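Local coordinates for sortase family protein (Streptococcus agalactiae, PDB 4D7W), which probably acts as a class C sortase, a cysteine transpeptidase that joins pilin subunits during assembly of the type 2B pilus, at residues Y142-D147 and G165-T170. Sequence-based numbering, arbitrary orientation.
Sequences YTYQVD and GKDYQT
Across the interior of the sortase beta-barrel, Tyr144 of strand 140-152 reaches Asp167 and Gln169 at the start of strand 167-175. The two strands are not paired with each other; both pair with strand 182-191, and the short segments here run 74° apart with 7.9 Å between their axes, so side chains make the join. With CG anti to its carbonyl carbon (chi1 -75°), the Tyr144 ring points toward strand 167-175 and turns one face to Gln169. The CB of Gln169 sits over that face in a CH-pi contact, 3.7 Å from the centroid of the Tyr144 ring. Beyond it the extended Gln169 chain carries its amide across the same face, toward the CD1-CE1 side of the ring, stacked and not far from parallel to it, with NE2 3.8 Å from CE1 of Tyr144. Gln169 OE1 is meanwhile held by Trp133 NE1 on strand 132-137, which helps anchor the amide. At the ring edge, the Tyr144 hydroxyl donates a 2.7 Å hydrogen bond from OH to OD1 of Asp167, meeting the syn side of the carboxylate 23° out of its plane. The other oxygen, Asp167 OD2, forms a salt bridge with Arg190 and accepts from Gly102 N, which would favour a charged carboxylate. A water donates to Tyr144 OH and bonds weakly to Gln169 NE2. Farther along the first strand, Asp147 OD2 comes within 3.8 Å of Tyr168 CE1, carboxylate and ring nearly perpendicular, and a second water bonds to Tyr168 OH (2.7 Å) and only weakly to Asp147 OD2. Arg187 contacts both residues, by a salt bridge to Asp147 OD1 and a cation-pi contact with Tyr168, while His189 ND1 bonds Asp147 OD2. The contact thus joins two strands flanking strand 182-191 in the beta-barrel of the sortase fold.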
ATOM      1  N   TYR A 142      -6.443   1.710  -9.046  1.00 33.00           N
ATOM      2  CA  TYR A 142      -7.088   0.806  -8.096  1.00 37.33           C
ATOM      3  C   TYR A 142      -7.772   1.619  -7.016  1.00 33.63           C
ATOM      4  O   TYR A 142      -7.116   2.380  -6.323  1.00 33.54           O
ATOM      5  CB  TYR A 142      -6.062  -0.150  -7.471  1.00 35.23           C
ATOM      6  CG  TYR A 142      -5.357  -0.964  -8.514  1.00 34.68           C
ATOM      7  CD1 TYR A 142      -4.283  -0.431  -9.225  1.00 32.95           C
ATOM      8  CD2 TYR A 142      -5.784  -2.249  -8.824  1.00 34.63           C
ATOM      9  CE1 TYR A 142      -3.655  -1.151 -10.224  1.00 31.01           C
ATOM     10  CE2 TYR A 142      -5.150  -2.986  -9.811  1.00 35.00           C
ATOM     11  CZ  TYR A 142      -4.087  -2.429 -10.499  1.00 35.32           C
ATOM     12  OH  TYR A 142      -3.455  -3.152 -11.465  1.00 33.55           O
ATOM     13  N   THR A 143      -9.084   1.461  -6.872  1.00 33.00           N
ATOM     14  CA  THR A 143      -9.842   2.294  -5.952  1.00 30.88           C
ATOM     15  C   THR A 143     -10.313   1.520  -4.735  1.00 34.65           C
ATOM     16  O   THR A 143     -10.794   0.390  -4.855  1.00 35.76           O
ATOM     17  CB  THR A 143     -11.055   2.903  -6.644  1.00 38.19           C
ATOM     18  OG1 THR A 143     -10.641   3.460  -7.896  1.00 37.22           O
ATOM     19  CG2 THR A 143     -11.702   3.974  -5.754  1.00 31.93           C
ATOM     20  N   TYR A 144     -10.180   2.143  -3.567  1.00 32.08           N
ATOM     21  CA  TYR A 144     -10.584   1.534  -2.305  1.00 32.08           C
ATOM     22  C   TYR A 144     -11.477   2.497  -1.549  1.00 36.59           C
ATOM     23  O   TYR A 144     -11.301   3.710  -1.634  1.00 37.82           O
ATOM     24  CB  TYR A 144      -9.351   1.135  -1.460  1.00 31.09           C
ATOM     25  CG  TYR A 144      -8.703  -0.103  -2.039  1.00 31.15           C
ATOM     26  CD1 TYR A 144      -7.791  -0.003  -3.073  1.00 30.20           C
ATOM     27  CD2 TYR A 144      -9.053  -1.372  -1.587  1.00 32.31           C
ATOM     28  CE1 TYR A 144      -7.228  -1.153  -3.663  1.00 30.40           C
ATOM     29  CE2 TYR A 144      -8.499  -2.516  -2.151  1.00 32.50           C
ATOM     30  CZ  TYR A 144      -7.581  -2.399  -3.185  1.00 33.02           C
ATOM     31  OH  TYR A 144      -7.034  -3.525  -3.747  1.00 31.82           O
ATOM     32  N   GLN A 145     -12.438   1.945  -0.821  1.00 33.98           N
ATOM     33  CA  GLN A 145     -13.422   2.750  -0.106  1.00 34.77           C
ATOM     34  C   GLN A 145     -13.426   2.391   1.381  1.00 36.29           C
ATOM     35  O   GLN A 145     -13.517   1.210   1.737  1.00 35.99           O
ATOM     36  CB  GLN A 145     -14.809   2.540  -0.726  1.00 36.46           C
ATOM     37  CG  GLN A 145     -15.932   3.064   0.116  1.00 39.75           C
ATOM     38  CD  GLN A 145     -17.272   2.751  -0.482  1.00 46.25           C
ATOM     39  OE1 GLN A 145     -18.085   2.064   0.123  1.00 51.17           O
ATOM     40  NE2 GLN A 145     -17.510   3.246  -1.678  1.00 44.98           N
ATOM     41  N   VAL A 146     -13.325   3.400   2.247  1.00 34.68           N
ATOM     42  CA  VAL A 146     -13.223   3.134   3.672  1.00 34.97           C
ATOM     43  C   VAL A 146     -14.456   2.408   4.152  1.00 39.38           C
ATOM     44  O   VAL A 146     -15.573   2.843   3.883  1.00 40.65           O
ATOM     45  CB  VAL A 146     -13.054   4.431   4.493  1.00 34.29           C
ATOM     46  CG1 VAL A 146     -12.943   4.110   5.982  1.00 43.44           C
ATOM     47  CG2 VAL A 146     -11.831   5.180   4.030  1.00 32.75           C
ATOM     48  N   ASP A 147     -14.265   1.295   4.849  1.00 38.25           N
ATOM     49  CA  ASP A 147     -15.411   0.583   5.396  1.00 39.50           C
ATOM     50  C   ASP A 147     -15.211   0.224   6.855  1.00 41.82           C
ATOM     51  O   ASP A 147     -16.126  -0.271   7.488  1.00 41.56           O
ATOM     52  CB  ASP A 147     -15.730  -0.677   4.573  1.00 40.43           C
ATOM     53  CG  ASP A 147     -14.681  -1.800   4.715  1.00 46.65           C
ATOM     54  OD1 ASP A 147     -13.822  -1.772   5.619  1.00 44.60           O
ATOM     55  OD2 ASP A 147     -14.743  -2.751   3.900  1.00 47.50           O
ATOM     56  N   GLY A 165     -12.102 -14.306  -0.345  1.00 39.87           N
ATOM     57  CA  GLY A 165     -13.210 -13.700  -1.067  1.00 39.28           C
ATOM     58  C   GLY A 165     -13.392 -12.204  -0.834  1.00 43.85           C
ATOM     59  O   GLY A 165     -14.428 -11.633  -1.198  1.00 45.66           O
ATOM     60  N   LYS A 166     -12.395 -11.580  -0.203  1.00 36.53           N
ATOM     61  CA  LYS A 166     -12.355 -10.127  -0.005  1.00 35.70           C
ATOM     62  C   LYS A 166     -11.088  -9.514  -0.609  1.00 30.05           C
ATOM     63  O   LYS A 166     -10.050 -10.166  -0.677  1.00 35.82           O
ATOM     64  CB  LYS A 166     -12.423  -9.772   1.486  1.00 36.93           C
ATOM     65  CG  LYS A 166     -13.761 -10.116   2.150  1.00 42.00           C
ATOM     66  CD  LYS A 166     -14.855  -9.149   1.710  1.00 42.42           C
ATOM     67  CE  LYS A 166     -16.201  -9.519   2.300  1.00 49.25           C
ATOM     68  NZ  LYS A 166     -17.255  -8.660   1.696  1.00 53.33           N
ATOM     69  N   ASP A 167     -11.198  -8.260  -1.044  1.00 34.67           N
ATOM     70  CA  ASP A 167     -10.087  -7.474  -1.587  1.00 39.12           C
ATOM     71  C   ASP A 167      -9.952  -6.203  -0.730  1.00 36.65           C
ATOM     72  O   ASP A 167     -10.680  -5.228  -0.945  1.00 30.84           O
ATOM     73  CB  ASP A 167     -10.350  -7.137  -3.069  1.00 33.36           C
ATOM     74  CG  ASP A 167      -9.221  -6.347  -3.722  1.00 34.98           C
ATOM     75  OD1 ASP A 167      -8.357  -5.766  -3.014  1.00 35.41           O
ATOM     76  OD2 ASP A 167      -9.213  -6.297  -4.972  1.00 30.52           O
ATOM     77  N   TYR A 168      -9.030  -6.246   0.235  1.00 30.38           N
ATOM     78  CA  TYR A 168      -8.848  -5.203   1.253  1.00 34.38           C
ATOM     79  C   TYR A 168      -7.536  -4.450   1.101  1.00 32.03           C
ATOM     80  O   TYR A 168      -6.528  -5.032   0.719  1.00 29.35           O
ATOM     81  CB  TYR A 168      -8.867  -5.804   2.663  1.00 31.10           C
ATOM     82  CG  TYR A 168     -10.231  -6.234   3.176  1.00 36.05           C
ATOM     83  CD1 TYR A 168     -11.361  -5.449   2.961  1.00 37.88           C
ATOM     84  CD2 TYR A 168     -10.379  -7.412   3.896  1.00 34.40           C
ATOM     85  CE1 TYR A 168     -12.608  -5.830   3.443  1.00 39.25           C
ATOM     86  CE2 TYR A 168     -11.624  -7.805   4.374  1.00 39.87           C
ATOM     87  CZ  TYR A 168     -12.727  -7.006   4.148  1.00 42.13           C
ATOM     88  OH  TYR A 168     -13.947  -7.394   4.629  1.00 46.93           O
ATOM     89  N   GLN A 169      -7.546  -3.166   1.455  1.00 30.01           N
ATOM     90  CA  GLN A 169      -6.307  -2.426   1.640  1.00 29.57           C
ATOM     91  C   GLN A 169      -6.444  -1.588   2.911  1.00 30.10           C
ATOM     92  O   GLN A 169      -7.428  -0.874   3.076  1.00 30.56           O
ATOM     93  CB  GLN A 169      -6.009  -1.549   0.424  1.00 29.07           C
ATOM     94  CG  GLN A 169      -4.658  -0.847   0.435  1.00 32.33           C
ATOM     95  CD  GLN A 169      -4.325  -0.254  -0.922  1.00 34.55           C
ATOM     96  OE1 GLN A 169      -4.482   0.946  -1.135  1.00 31.88           O
ATOM     97  NE2 GLN A 169      -3.879  -1.100  -1.854  1.00 31.71           N
ATOM     98  N   THR A 170      -5.472  -1.700   3.808  1.00 30.09           N
ATOM     99  CA  THR A 170      -5.506  -0.944   5.067  1.00 30.65           C
ATOM    100  C   THR A 170      -4.387   0.080   5.089  1.00 30.34           C
ATOM    101  O   THR A 170      -3.252  -0.223   4.709  1.00 29.83           O
ATOM    102  CB  THR A 170      -5.379  -1.877   6.284  1.00 31.15           C
ATOM    103  OG1 THR A 170      -6.521  -2.725   6.339  1.00 33.38           O
ATOM    104  CG2 THR A 170      -5.292  -1.087   7.611  1.00 31.77           C
TER
HETATM  105  O   HOH W   1      -4.634  -4.144  -2.712  1.00 26.62           O
HETATM  106  O   HOH W   2     -16.038  -5.881   3.784  1.00 51.23           O